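Local coordinates for protein PKS (Streptomyces sp. CNQ431, PDB 5YDA) that probably loads acyl extender units onto the carrier protein as the broadly selective acyltransferase domain of the polyketide synthase that builds the antibiotic splenocin, at residues A210-E224 against H312-Y325. Sequence-based numbering, arbitrary orientation.
Sequences AGVMEIDEALPVVAE and HLRTLTLRPPRIPY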
loop_
_atom_site.group_PDB
_atom_site.type_symbol
_atom_site.label_atom_id
_atom_site.label_comp_id
_atom_site.label_asym_id
_atom_site.label_seq_id
_atom_site.Cartn_x
_atom_site.Cartn_y
_atom_site.Cartn_z
ATOM N N ALA A 210 -5.460 -6.743 -10.566
ATOM C CA ALA A 210 -6.830 -7.080 -10.929
ATOM C C ALA A 210 -6.935 -7.844 -12.238
ATOM O O ALA A 210 -8.035 -8.280 -12.581
ATOM C CB ALA A 210 -7.689 -5.815 -11.040
ATOM N N GLY A 211 -5.835 -8.014 -12.973
ATOM C CA GLY A 211 -5.873 -8.665 -14.261
ATOM C C GLY A 211 -6.127 -7.741 -15.430
ATOM O O GLY A 211 -6.075 -8.192 -16.581
ATOM N N VAL A 212 -6.400 -6.459 -15.172
ATOM C CA VAL A 212 -6.643 -5.506 -16.250
ATOM C C VAL A 212 -5.436 -5.413 -17.167
ATOM O O VAL A 212 -5.574 -5.340 -18.395
ATOM C CB VAL A 212 -7.013 -4.136 -15.662
ATOM C CG1 VAL A 212 -7.142 -3.097 -16.759
ATOM C CG2 VAL A 212 -8.298 -4.263 -14.877
ATOM N N MET A 213 -4.238 -5.398 -16.590
ATOM C CA MET A 213 -2.993 -5.325 -17.335
ATOM C C MET A 213 -2.135 -6.529 -16.989
ATOM O O MET A 213 -2.254 -7.103 -15.905
ATOM C CB MET A 213 -2.192 -4.052 -17.008
ATOM C CG MET A 213 -2.789 -2.763 -17.474
ATOM S SD MET A 213 -1.924 -1.363 -16.710
ATOM C CE MET A 213 -3.118 -0.105 -17.124
ATOM N N GLU A 214 -1.241 -6.880 -17.904
ATOM C CA GLU A 214 -0.210 -7.869 -17.632
ATOM C C GLU A 214 1.021 -7.147 -17.110
ATOM O O GLU A 214 1.447 -6.141 -17.695
ATOM C CB GLU A 214 0.128 -8.669 -18.893
ATOM C CG GLU A 214 -1.087 -9.343 -19.517
ATOM C CD GLU A 214 -0.783 -10.018 -20.857
ATOM O OE1 GLU A 214 0.409 -10.155 -21.215
ATOM O OE2 GLU A 214 -1.749 -10.412 -21.551
ATOM N N ILE A 215 1.592 -7.662 -16.014
ATOM C CA ILE A 215 2.691 -6.962 -15.353
ATOM C C ILE A 215 3.833 -6.719 -16.335
ATOM O O ILE A 215 4.388 -5.612 -16.395
ATOM C CB ILE A 215 3.149 -7.729 -14.088
ATOM C CG1 ILE A 215 4.301 -7.003 -13.395
ATOM C CG2 ILE A 215 3.571 -9.170 -14.400
ATOM C CD1 ILE A 215 3.967 -5.589 -12.947
ATOM N N ASP A 216 4.162 -7.721 -17.167
ATOM C CA ASP A 216 5.288 -7.566 -18.091
ATOM C C ASP A 216 5.044 -6.471 -19.124
ATOM O O ASP A 216 5.992 -5.801 -19.548
ATOM C CB ASP A 216 5.580 -8.886 -18.815
ATOM C CG ASP A 216 6.234 -9.918 -17.920
ATOM O OD1 ASP A 216 6.351 -9.688 -16.692
ATOM O OD2 ASP A 216 6.628 -10.976 -18.444
ATOM N N GLU A 217 3.800 -6.295 -19.567
ATOM C CA GLU A 217 3.512 -5.209 -20.496
ATOM C C GLU A 217 3.409 -3.865 -19.782
ATOM O O GLU A 217 3.786 -2.840 -20.360
ATOM C CB GLU A 217 2.206 -5.471 -21.256
ATOM C CG GLU A 217 2.155 -6.768 -22.052
ATOM C CD GLU A 217 0.860 -6.891 -22.857
ATOM O OE1 GLU A 217 0.892 -7.513 -23.948
ATOM O OE2 GLU A 217 -0.189 -6.355 -22.403
ATOM N N ALA A 218 2.906 -3.853 -18.537
ATOM C CA ALA A 218 2.722 -2.592 -17.812
ATOM C C ALA A 218 4.059 -1.955 -17.439
ATOM O O ALA A 218 4.217 -0.730 -17.557
ATOM C CB ALA A 218 1.879 -2.815 -16.561
ATOM N N LEU A 219 5.044 -2.769 -17.031
ATOM C CA LEU A 219 6.323 -2.251 -16.552
ATOM C C LEU A 219 6.941 -1.177 -17.456
ATOM O O LEU A 219 7.195 -0.067 -16.970
ATOM C CB LEU A 219 7.283 -3.419 -16.322
ATOM C CG LEU A 219 7.055 -4.269 -15.063
ATOM C CD1 LEU A 219 7.845 -5.565 -15.156
ATOM C CD2 LEU A 219 7.460 -3.487 -13.807
ATOM N N PRO A 220 7.179 -1.417 -18.752
ATOM C CA PRO A 220 7.768 -0.330 -19.555
ATOM C C PRO A 220 6.826 0.856 -19.744
ATOM O O PRO A 220 7.303 1.986 -19.875
ATOM C CB PRO A 220 8.112 -1.010 -20.898
ATOM C CG PRO A 220 7.248 -2.222 -20.962
ATOM C CD PRO A 220 6.915 -2.633 -19.551
ATOM N N VAL A 221 5.511 0.642 -19.738
ATOM C CA VAL A 221 4.572 1.745 -19.949
ATOM C C VAL A 221 4.557 2.672 -18.739
ATOM O O VAL A 221 4.613 3.902 -18.874
ATOM C CB VAL A 221 3.164 1.203 -20.250
ATOM C CG1 VAL A 221 2.151 2.344 -20.240
ATOM C CG2 VAL A 221 3.147 0.483 -21.596
ATOM N N VAL A 222 4.466 2.094 -17.537
ATOM C CA VAL A 222 4.596 2.890 -16.316
ATOM C C VAL A 222 5.914 3.659 -16.317
ATOM O O VAL A 222 5.958 4.837 -15.942
ATOM C CB VAL A 222 4.467 1.976 -15.079
ATOM C CG1 VAL A 222 4.796 2.751 -13.799
ATOM C CG2 VAL A 222 3.062 1.378 -15.019
ATOM N N ALA A 223 7.002 3.024 -16.768
ATOM C CA ALA A 223 8.281 3.725 -16.825
ATOM C C ALA A 223 8.209 4.947 -17.737
ATOM O O ALA A 223 8.697 6.022 -17.379
ATOM C CB ALA A 223 9.395 2.782 -17.279
ATOM N N GLU A 224 7.609 4.804 -18.930
ATOM C CA GLU A 224 7.518 5.960 -19.820
ATOM C C GLU A 224 6.494 6.976 -19.313
ATOM O O GLU A 224 6.627 8.175 -19.576
ATOM C CB GLU A 224 7.166 5.531 -21.258
ATOM C CG GLU A 224 8.094 4.458 -21.885
ATOM C CD GLU A 224 9.590 4.848 -21.931
ATOM O OE1 GLU A 224 10.446 3.932 -22.095
ATOM O OE2 GLU A 224 9.913 6.056 -21.822
ATOM N N HIS A 312 1.816 4.663 -25.916
ATOM C CA HIS A 312 2.274 3.609 -25.016
ATOM C C HIS A 312 1.112 2.823 -24.437
ATOM O O HIS A 312 1.192 1.593 -24.306
ATOM C CB HIS A 312 3.127 4.198 -23.893
ATOM C CG HIS A 312 4.442 4.711 -24.367
ATOM N ND1 HIS A 312 4.646 6.030 -24.699
ATOM C CD2 HIS A 312 5.604 4.071 -24.627
ATOM C CE1 HIS A 312 5.887 6.188 -25.123
ATOM N NE2 HIS A 312 6.488 5.012 -25.091
ATOM N N LEU A 313 0.023 3.504 -24.070
ATOM C CA LEU A 313 -1.116 2.764 -23.534
ATOM C C LEU A 313 -1.680 1.796 -24.567
ATOM O O LEU A 313 -2.229 0.753 -24.204
ATOM C CB LEU A 313 -2.190 3.733 -23.047
ATOM C CG LEU A 313 -1.845 4.470 -21.742
ATOM C CD1 LEU A 313 -2.849 5.597 -21.523
ATOM C CD2 LEU A 313 -1.825 3.503 -20.530
ATOM N N ARG A 314 -1.548 2.122 -25.856
ATOM C CA ARG A 314 -2.001 1.229 -26.915
ATOM C C ARG A 314 -1.177 -0.059 -27.019
ATOM O O ARG A 314 -1.640 -1.012 -27.640
ATOM C CB ARG A 314 -2.001 1.977 -28.256
ATOM C CG ARG A 314 -3.243 2.860 -28.448
ATOM C CD ARG A 314 -3.381 3.416 -29.857
ATOM N NE ARG A 314 -2.401 4.465 -30.143
ATOM C CZ ARG A 314 -2.594 5.765 -29.904
ATOM N NH1 ARG A 314 -1.642 6.636 -30.199
ATOM N NH2 ARG A 314 -3.728 6.192 -29.351
ATOM N N THR A 315 0.005 -0.132 -26.415
ATOM C CA THR A 315 0.750 -1.385 -26.445
ATOM C C THR A 315 0.227 -2.431 -25.464
ATOM O O THR A 315 0.710 -3.566 -25.494
ATOM C CB THR A 315 2.239 -1.144 -26.150
ATOM O OG1 THR A 315 2.416 -0.868 -24.758
ATOM C CG2 THR A 315 2.767 0.020 -26.956
ATOM N N LEU A 316 -0.745 -2.101 -24.621
ATOM C CA LEU A 316 -1.195 -3.006 -23.566
ATOM C C LEU A 316 -2.398 -3.839 -23.995
ATOM O O LEU A 316 -3.318 -3.334 -24.641
ATOM C CB LEU A 316 -1.579 -2.223 -22.310
ATOM C CG LEU A 316 -0.588 -1.230 -21.708
ATOM C CD1 LEU A 316 -1.295 -0.452 -20.607
ATOM C CD2 LEU A 316 0.615 -1.984 -21.162
ATOM N N THR A 317 -2.420 -5.095 -23.565
ATOM C CA THR A 317 -3.602 -5.945 -23.688
ATOM C C THR A 317 -4.495 -5.740 -22.465
ATOM O O THR A 317 -4.286 -6.356 -21.413
ATOM C CB THR A 317 -3.189 -7.407 -23.831
ATOM O OG1 THR A 317 -2.386 -7.556 -25.009
ATOM C CG2 THR A 317 -4.420 -8.301 -23.934
ATOM N N LEU A 318 -5.507 -4.888 -22.600
ATOM C CA LEU A 318 -6.408 -4.587 -21.493
ATOM C C LEU A 318 -7.553 -5.592 -21.427
ATOM O O LEU A 318 -8.155 -5.936 -22.446
ATOM C CB LEU A 318 -6.961 -3.173 -21.634
ATOM C CG LEU A 318 -5.914 -2.069 -21.729
ATOM C CD1 LEU A 318 -6.594 -0.743 -22.032
ATOM C CD2 LEU A 318 -5.100 -1.987 -20.428
ATOM N N ARG A 319 -7.852 -6.056 -20.224
ATOM C CA ARG A 319 -8.913 -7.015 -19.962
ATOM C C ARG A 319 -9.807 -6.474 -18.856
ATOM O O ARG A 319 -9.384 -5.625 -18.066
ATOM C CB ARG A 319 -8.350 -8.386 -19.550
ATOM C CG ARG A 319 -7.627 -9.156 -20.658
ATOM C CD ARG A 319 -7.034 -10.454 -20.098
ATOM N NE ARG A 319 -6.421 -11.315 -21.111
ATOM C CZ ARG A 319 -5.146 -11.246 -21.495
ATOM N NH1 ARG A 319 -4.330 -10.334 -20.966
ATOM N NH2 ARG A 319 -4.684 -12.085 -22.415
ATOM N N PRO A 320 -11.060 -6.933 -18.791
ATOM C CA PRO A 320 -11.915 -6.513 -17.677
ATOM C C PRO A 320 -11.344 -6.988 -16.369
ATOM O O PRO A 320 -10.675 -8.040 -16.301
ATOM C CB PRO A 320 -13.258 -7.203 -17.991
ATOM C CG PRO A 320 -13.167 -7.674 -19.399
ATOM C CD PRO A 320 -11.733 -7.838 -19.737
ATOM N N PRO A 321 -11.573 -6.251 -15.275
ATOM C CA PRO A 321 -10.981 -6.654 -13.998
ATOM C C PRO A 321 -11.571 -7.961 -13.505
ATOM O O PRO A 321 -12.785 -8.173 -13.538
ATOM C CB PRO A 321 -11.330 -5.497 -13.060
ATOM C CG PRO A 321 -12.562 -4.901 -13.674
ATOM C CD PRO A 321 -12.320 -4.987 -15.152
ATOM N N ARG A 322 -10.698 -8.831 -13.025
ATOM C CA ARG A 322 -11.125 -10.041 -12.349
ATOM C C ARG A 322 -11.167 -9.886 -10.837
ATOM O O ARG A 322 -11.732 -10.747 -10.158
ATOM C CB ARG A 322 -10.217 -11.194 -12.779
ATOM C CG ARG A 322 -10.563 -11.551 -14.231
ATOM C CD ARG A 322 -9.663 -12.555 -14.858
ATOM N NE ARG A 322 -9.715 -13.812 -14.142
ATOM C CZ ARG A 322 -8.863 -14.797 -14.365
ATOM N NH1 ARG A 322 -7.929 -14.637 -15.296
ATOM N NH2 ARG A 322 -8.954 -15.925 -13.669
ATOM N N ILE A 323 -10.585 -8.818 -10.304
ATOM C CA ILE A 323 -10.865 -8.333 -8.956
ATOM C C ILE A 323 -11.395 -6.922 -9.100
ATOM O O ILE A 323 -10.816 -6.123 -9.844
ATOM C CB ILE A 323 -9.619 -8.354 -8.047
ATOM C CG1 ILE A 323 -9.001 -9.749 -7.995
ATOM C CG2 ILE A 323 -9.965 -7.902 -6.632
ATOM C CD1 ILE A 323 -7.630 -9.742 -7.367
ATOM N N PRO A 324 -12.506 -6.565 -8.462
ATOM C CA PRO A 324 -13.038 -5.205 -8.620
ATOM C C PRO A 324 -12.068 -4.160 -8.080
ATOM O O PRO A 324 -11.365 -4.382 -7.091
ATOM C CB PRO A 324 -14.336 -5.230 -7.803
ATOM C CG PRO A 324 -14.647 -6.682 -7.593
ATOM C CD PRO A 324 -13.339 -7.404 -7.580
ATOM N N TYR A 325 -12.033 -3.008 -8.741
ATOM C CA TYR A 325 -11.197 -1.925 -8.263
ATOM C C TYR A 325 -11.879 -0.599 -8.567
ATOM O O TYR A 325 -12.593 -0.472 -9.569
ATOM C CB TYR A 325 -9.806 -1.989 -8.893
ATOM C CG TYR A 325 -9.719 -1.446 -10.292
ATOM C CD1 TYR A 325 -9.202 -0.187 -10.524
ATOM C CD2 TYR A 325 -10.145 -2.199 -11.393
ATOM C CE1 TYR A 325 -9.093 0.316 -11.803
ATOM C CE2 TYR A 325 -10.038 -1.694 -12.687
ATOM C CZ TYR A 325 -9.520 -0.439 -12.884
ATOM O OH TYR A 325 -9.412 0.097 -14.150
HETATM O O HOH W 1 -4.602 -7.988 -19.066
HETATM O O HOH W 2 -1.439 -5.462 -20.266
HETATM O O HOH W 3 4.170 -2.753 -23.198
#
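Glu217 and Glu214 reach from the N-cap and first turn of helix 215-231 to Thr317 and Arg319, fastening the link between helices 201-210 and 215-231 to the extended chain that runs from helix 306-313 into strand 325-327 of the acyltransferase domain's mixed sheet. The Glu217 side chain leaves the helix with CG anti to its carbonyl carbon (chi1 -58°) and continues extended, which brings OE2 to the backbone of Thr317: the amide N lies 2.8 Å from Glu217 OE2, on the syn side and somewhat out of the carboxylate plane. A water bonded to the same oxygen also accepts from Glu214 N and donates to Thr317 O, so the water joins the carboxylate to the backbones of both segments. Glu214, at the N-cap position, turns the anti lone pair of OE2 to NH1 of Arg319 at 2.6 Å, a nearly straight salt bridge lying almost in the guanidinium plane. Thr317 CG2 rests on one face of that guanidinium, offset toward its rim.

Farther toward the strand the grip passes to the backbone. Arg319 N donates to Val212 O, and Ala210 O, beside the Schellman motif at Gly211, accepts Arg322 N at 2.8 Å. Val212 carries the apolar part here: CG2, anti to the carbonyl carbon, packs on Pro321 CB and lies oblique to the Tyr325 ring, whose edge meets Pro321 CB. Trp345 of helix 342-350 touches both Met213 and Tyr325.

Along the helix, Leu316 pushes CD1 against Met213 CE and CD2 between Glu217 CB and Val221 CG2, the latter 3.6 Å away. Val221 CG2 also meets Thr315 OG1, which donates a hydrogen bond to His312 O. One turn on, while the Glu224 carboxylate pairs with Arg227, its CG lies toward His312 NE2 and its CB over the centre of one face of the His312 ring, 4.0 Å from the centroid in a CH-pi contact.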